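Local coordinates for protein polyketide synthase PksL (Bacillus subtilis, PDB 5E1V) that probably dehydrates beta-hydroxyacyl intermediates through its dehydratase domain during assembly of the polyketide bacillaene, at residues Glu211-Leu216 with Thr270-Val274; Phe223-Leu229 with Lys262-Leu266. Numbering follows the deposited sequence.

Contact 1: residues Glu211-Leu216 with Thr270-Val274; sequences EQRLYL and TSKLV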
loop_
_atom_site.group_PDB
_atom_site.type_symbol
_atom_site.label_atom_id
_atom_site.label_comp_id
_atom_site.label_asym_id
_atom_site.label_seq_id
_atom_site.Cartn_x
_atom_site.Cartn_y
_atom_site.Cartn_z
ATOM N N GLU A 211 2.476 -13.630 18.009
ATOM C CA GLU A 211 3.780 -13.124 17.583
ATOM C C GLU A 211 3.732 -11.602 17.657
ATOM O O GLU A 211 2.750 -11.034 17.169
ATOM C CB GLU A 211 4.060 -13.639 16.159
ATOM C CG GLU A 211 5.225 -12.984 15.423
ATOM C CD GLU A 211 6.515 -13.147 16.174
ATOM O OE1 GLU A 211 7.083 -14.260 16.093
ATOM O OE2 GLU A 211 6.945 -12.184 16.871
ATOM N N GLN A 212 4.740 -10.929 18.255
ATOM C CA GLN A 212 4.731 -9.459 18.258
ATOM C C GLN A 212 5.705 -8.757 17.266
ATOM O O GLN A 212 5.642 -7.530 17.175
ATOM C CB GLN A 212 4.945 -8.838 19.670
ATOM C CG GLN A 212 4.052 -9.309 20.806
ATOM C CD GLN A 212 2.638 -8.693 20.841
ATOM O OE1 GLN A 212 2.465 -7.507 21.142
ATOM N NE2 GLN A 212 1.617 -9.520 20.617
ATOM N N ARG A 213 6.599 -9.480 16.586
ATOM C CA ARG A 213 7.498 -8.864 15.599
ATOM C C ARG A 213 6.652 -8.474 14.414
ATOM O O ARG A 213 5.789 -9.248 14.019
ATOM C CB ARG A 213 8.543 -9.818 15.038
ATOM C CG ARG A 213 9.917 -9.764 15.670
ATOM C CD ARG A 213 10.009 -10.744 16.795
ATOM N NE ARG A 213 9.519 -12.085 16.461
ATOM C CZ ARG A 213 10.266 -13.146 16.136
ATOM N NH1 ARG A 213 11.590 -13.077 16.095
ATOM N NH2 ARG A 213 9.671 -14.307 15.863
ATOM N N LEU A 214 6.928 -7.315 13.823
ATOM C CA LEU A 214 6.139 -6.840 12.697
ATOM C C LEU A 214 6.381 -7.629 11.425
ATOM O O LEU A 214 7.467 -8.197 11.226
ATOM C CB LEU A 214 6.495 -5.361 12.447
ATOM C CG LEU A 214 6.266 -4.402 13.608
ATOM C CD1 LEU A 214 6.878 -3.028 13.328
ATOM C CD2 LEU A 214 4.786 -4.278 13.931
ATOM N N TYR A 215 5.399 -7.635 10.518
ATOM C CA TYR A 215 5.596 -8.191 9.193
ATOM C C TYR A 215 5.540 -7.016 8.186
ATOM O O TYR A 215 4.495 -6.398 8.091
ATOM C CB TYR A 215 4.479 -9.164 8.803
ATOM C CG TYR A 215 4.356 -10.366 9.686
ATOM C CD1 TYR A 215 4.811 -11.620 9.253
ATOM C CD2 TYR A 215 3.788 -10.254 10.955
ATOM C CE1 TYR A 215 4.726 -12.743 10.074
ATOM C CE2 TYR A 215 3.696 -11.357 11.779
ATOM C CZ TYR A 215 4.167 -12.599 11.331
ATOM O OH TYR A 215 4.061 -13.714 12.147
ATOM N N LEU A 216 6.612 -6.791 7.437
ATOM C CA LEU A 216 6.683 -5.677 6.451
ATOM C C LEU A 216 6.419 -6.195 5.055
ATOM O O LEU A 216 6.625 -7.401 4.773
ATOM C CB LEU A 216 8.048 -5.040 6.506
ATOM C CG LEU A 216 8.308 -4.296 7.830
ATOM C CD1 LEU A 216 9.691 -3.671 7.756
ATOM C CD2 LEU A 216 7.254 -3.254 8.206
ATOM N N THR A 270 1.906 -10.107 0.187
ATOM C CA THR A 270 2.815 -10.932 1.023
ATOM C C THR A 270 3.754 -10.012 1.821
ATOM O O THR A 270 4.482 -9.146 1.246
ATOM C CB THR A 270 3.747 -11.822 0.181
ATOM O OG1 THR A 270 3.005 -12.512 -0.859
ATOM C CG2 THR A 270 4.467 -12.829 1.088
ATOM N N SER A 271 3.826 -10.270 3.131
ATOM C CA SER A 271 4.718 -9.590 4.042
ATOM C C SER A 271 5.561 -10.606 4.826
ATOM O O SER A 271 5.214 -11.791 4.918
ATOM C CB SER A 271 3.862 -8.773 5.035
ATOM O OG SER A 271 3.066 -7.822 4.350
ATOM N N LYS A 272 6.664 -10.133 5.382
ATOM C CA LYS A 272 7.674 -11.028 5.967
ATOM C C LYS A 272 8.042 -10.540 7.326
ATOM O O LYS A 272 8.172 -9.340 7.554
ATOM C CB LYS A 272 8.922 -11.090 5.117
ATOM C CG LYS A 272 10.029 -12.042 5.636
ATOM C CD LYS A 272 11.252 -12.048 4.728
ATOM C CE LYS A 272 12.209 -10.916 5.080
ATOM N NZ LYS A 272 13.184 -10.618 3.979
ATOM N N LEU A 273 8.161 -11.482 8.256
ATOM C CA LEU A 273 8.515 -11.157 9.623
ATOM C C LEU A 273 9.808 -10.394 9.741
ATOM O O LEU A 273 10.819 -10.783 9.133
ATOM C CB LEU A 273 8.653 -12.498 10.396
ATOM C CG LEU A 273 8.801 -12.550 11.892
ATOM C CD1 LEU A 273 7.535 -12.128 12.605
ATOM C CD2 LEU A 273 9.113 -14.011 12.191
ATOM N N VAL A 274 9.798 -9.325 10.548
ATOM C CA VAL A 274 11.027 -8.652 10.939
ATOM C C VAL A 274 11.735 -9.355 12.176
ATOM O O VAL A 274 12.784 -10.030 11.969
ATOM C CB VAL A 274 10.804 -7.137 11.207
ATOM C CG1 VAL A 274 12.126 -6.515 11.653
ATOM C CG2 VAL A 274 10.310 -6.410 9.950
#

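Contact 2: residues Phe223-Leu229 with Lys262-Leu266; sequences FSASALL and KVAEL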
loop_
_atom_site.group_PDB
_atom_site.type_symbol
_atom_site.label_atom_id
_atom_site.label_comp_id
_atom_site.label_asym_id
_atom_site.label_seq_id
_atom_site.Cartn_x
_atom_site.Cartn_y
_atom_site.Cartn_z
ATOM N N PHE A 223 -1.877 -5.902 -8.867
ATOM C CA PHE A 223 -2.750 -4.823 -8.567
ATOM C C PHE A 223 -3.392 -4.410 -9.838
ATOM O O PHE A 223 -2.739 -4.204 -10.851
ATOM C CB PHE A 223 -2.015 -3.593 -7.947
ATOM C CG PHE A 223 -2.955 -2.543 -7.533
ATOM C CD1 PHE A 223 -3.639 -2.663 -6.374
ATOM C CD2 PHE A 223 -3.179 -1.489 -8.299
ATOM C CE1 PHE A 223 -4.515 -1.666 -5.930
ATOM C CE2 PHE A 223 -4.031 -0.479 -7.911
ATOM C CZ PHE A 223 -4.720 -0.586 -6.728
ATOM N N SER A 224 -4.688 -4.214 -9.747
ATOM C CA SER A 224 -5.525 -3.865 -10.869
ATOM C C SER A 224 -6.579 -2.925 -10.317
ATOM O O SER A 224 -7.099 -3.217 -9.241
ATOM C CB SER A 224 -6.231 -5.147 -11.385
ATOM O OG SER A 224 -6.911 -4.710 -12.528
ATOM N N ALA A 225 -6.944 -1.913 -11.069
ATOM C CA ALA A 225 -7.884 -0.878 -10.647
ATOM C C ALA A 225 -8.627 -0.256 -11.865
ATOM O O ALA A 225 -8.018 0.043 -12.905
ATOM C CB ALA A 225 -7.139 0.214 -9.869
ATOM N N SER A 226 -9.946 -0.197 -11.732
ATOM C CA SER A 226 -10.858 0.454 -12.694
ATOM C C SER A 226 -11.147 1.918 -12.295
ATOM O O SER A 226 -11.732 2.648 -13.048
ATOM C CB SER A 226 -12.199 -0.336 -12.783
ATOM O OG SER A 226 -12.936 -0.349 -11.550
ATOM N N ALA A 227 -10.775 2.339 -11.086
ATOM C CA ALA A 227 -11.014 3.718 -10.643
ATOM C C ALA A 227 -10.004 4.060 -9.519
ATOM O O ALA A 227 -9.378 3.205 -8.892
ATOM C CB ALA A 227 -12.446 3.926 -10.164
ATOM N N LEU A 228 -9.776 5.338 -9.359
ATOM C CA LEU A 228 -8.865 5.823 -8.332
ATOM C C LEU A 228 -9.386 5.597 -6.933
ATOM O O LEU A 228 -10.619 5.557 -6.680
ATOM C CB LEU A 228 -8.682 7.323 -8.564
ATOM C CG LEU A 228 -8.138 7.815 -9.896
ATOM C CD1 LEU A 228 -7.610 9.282 -9.775
ATOM C CD2 LEU A 228 -6.976 6.973 -10.454
ATOM N N LEU A 229 -8.481 5.493 -5.961
ATOM C CA LEU A 229 -8.854 5.477 -4.571
ATOM C C LEU A 229 -8.215 6.649 -3.870
ATOM O O LEU A 229 -7.057 6.599 -3.565
ATOM C CB LEU A 229 -8.383 4.181 -3.903
ATOM C CG LEU A 229 -8.968 2.965 -4.569
ATOM C CD1 LEU A 229 -8.151 1.706 -4.176
ATOM C CD2 LEU A 229 -10.375 2.814 -4.129
ATOM N N LYS A 262 -17.022 -2.967 -6.740
ATOM C CA LYS A 262 -15.568 -3.363 -6.694
ATOM C C LYS A 262 -14.801 -2.548 -7.719
ATOM O O LYS A 262 -15.191 -2.488 -8.894
ATOM C CB LYS A 262 -15.354 -4.838 -6.939
ATOM C CG LYS A 262 -13.889 -5.263 -6.805
ATOM C CD LYS A 262 -13.745 -6.761 -6.564
ATOM C CE LYS A 262 -12.282 -7.200 -6.519
ATOM N NZ LYS A 262 -12.250 -8.661 -6.252
ATOM N N VAL A 263 -13.744 -1.865 -7.272
ATOM C CA VAL A 263 -12.894 -1.044 -8.161
ATOM C C VAL A 263 -11.385 -1.367 -8.202
ATOM O O VAL A 263 -10.699 -0.864 -9.059
ATOM C CB VAL A 263 -13.024 0.428 -7.856
ATOM C CG1 VAL A 263 -14.464 0.804 -8.115
ATOM C CG2 VAL A 263 -12.620 0.772 -6.397
ATOM N N ALA A 264 -10.903 -2.171 -7.271
ATOM C CA ALA A 264 -9.545 -2.573 -7.293
ATOM C C ALA A 264 -9.288 -3.858 -6.521
ATOM O O ALA A 264 -10.029 -4.302 -5.665
ATOM C CB ALA A 264 -8.594 -1.430 -6.824
ATOM N N GLU A 265 -8.159 -4.457 -6.798
ATOM C CA GLU A 265 -7.738 -5.582 -5.989
ATOM C C GLU A 265 -6.246 -5.707 -5.944
ATOM O O GLU A 265 -5.594 -5.696 -6.982
ATOM C CB GLU A 265 -8.299 -6.899 -6.543
ATOM C CG GLU A 265 -7.934 -8.133 -5.706
ATOM C CD GLU A 265 -8.678 -9.376 -6.204
ATOM O OE1 GLU A 265 -9.796 -9.630 -5.739
ATOM O OE2 GLU A 265 -8.183 -10.047 -7.097
ATOM N N LEU A 266 -5.722 -5.877 -4.727
ATOM C CA LEU A 266 -4.306 -6.267 -4.531
ATOM C C LEU A 266 -4.246 -7.721 -4.224
ATOM O O LEU A 266 -4.576 -8.124 -3.088
ATOM C CB LEU A 266 -3.640 -5.489 -3.371
ATOM C CG LEU A 266 -2.138 -5.537 -3.223
ATOM C CD1 LEU A 266 -1.369 -4.958 -4.369
ATOM C CD2 LEU A 266 -1.717 -4.811 -2.006
#

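Contact 1: residues Glu211-Leu216 with Thr270-Val274
Three backbone hydrogen bonds join Glu211-Leu216 to Thr270-Val274. Leu216 uses both of its polar backbone atoms. Its N donates to Lys272 O at 3.0 Å, and Lys272 N returns a bond to Leu216 O at 2.8 Å. This makes Leu216 and Lys272 an antiparallel hydrogen-bonded pair. Val274 N then donates to Leu214 O at 2.7 Å, almost linearly. Between these bonds lies the non-hydrogen-bonded pair Tyr215-Leu273, where Tyr215 CA also approaches Lys272 O at 3.3 Å as a CA-H...O contact. Leu214 N is taken up by the hydroxyl of Tyr24. Ser271 and Leu273 bond through their backbones to Ile249 and Glu247, on the far side of strand 262-273. Strands 215-225 and 262-273 belong to the long antiparallel sheet of the double hot-dog fold, and here the start of one meets the C-terminal end of the other. Leu273 CD1 lies over the Tyr215 ring face, 3.9 Å from the centroid, in a CH-pi contact. The same methyl touches Arg213 CB at 3.5 Å. The Arg213 charge is met within its own loop: NH2 reaches Glu211 OE1 at 2.6 Å and NE reaches Glu211 OE2 at 2.6 Å. Glu211 OE2 also accepts Arg213 N, at 2.7 Å. Leu216 points to the sheet face it shares with Lys272, and its CD1 packs on Val274 CG2 at 3.6 Å.

Contact 2: residues Phe223-Leu229 with Lys262-Leu266
A classic beta bulge lies within Lys262-Leu266: Val263 and Ala264 both face Phe255 of the neighbouring strand 248-256. Val263 has a psi of -13°, far from an extended value. The bulge breaks the usual two-residue repeat, so Lys262 and Glu265 come together. Lys262 NZ makes a salt bridge to Glu265 OE1 at 2.7 Å and a second one to Glu254.

Despite the bulge, pairing with strand 223-225 stays regular and antiparallel, with the strand axes 4.8 Å apart at closest approach. Ser224 and Glu265 form a hydrogen-bonded pair. Glu265 N donates to Ser224 O at 2.9 Å, and Ser224 N donates to Glu265 O at a longer 3.3 Å. Ser226 N donates to Val263 O at 2.9 Å, past the end of the strand. Phe223-Leu266 and Ala225-Ala264 are the non-hydrogen-bonded pairs, and their side chains share one face. There Phe223 CD1 meets Leu266 CD1 at 3.8 Å, and Ala225 CB meets Ala264 CB at 3.8 Å. The chain then turns aside, and Leu229 reaches the two bulge residues: its CD2 lies 3.8 Å from Val263 CG2 and its CD1 lies 4.1 Å from Ala264 CB.

Phe223 and Leu266 both touch Ile35 of helix 34-44, the helix of the first hot-dog half, so this face joins the two halves. Phe223 also packs edge-to-face with Phe188. A curved antiparallel sheet wrapped round a central helix marks the hot-dog fold, two copies of which make up polyketide synthase dehydratase domains.

Both contacts join the same two neighbours in the sheet, strands 215-225 and 262-273, at opposite ends. Because the strands run antiparallel, contact 2 is nested inside the chain loop closed by contact 1. The loop between the segments of contact 2 carries the intervening strands 232-245 and 248-256 and no helix. The contact centres are about 25 Å apart, on opposite sides of the chain's centre, at about 15 Å (contact 1) and 12 Å (contact 2) from it. Strand 215-225 also borders strand 53-59, consistent with a place at the seam of the two hot-dog halves, with strand 262-273 next to it. In related dehydratases the active site draws on both halves.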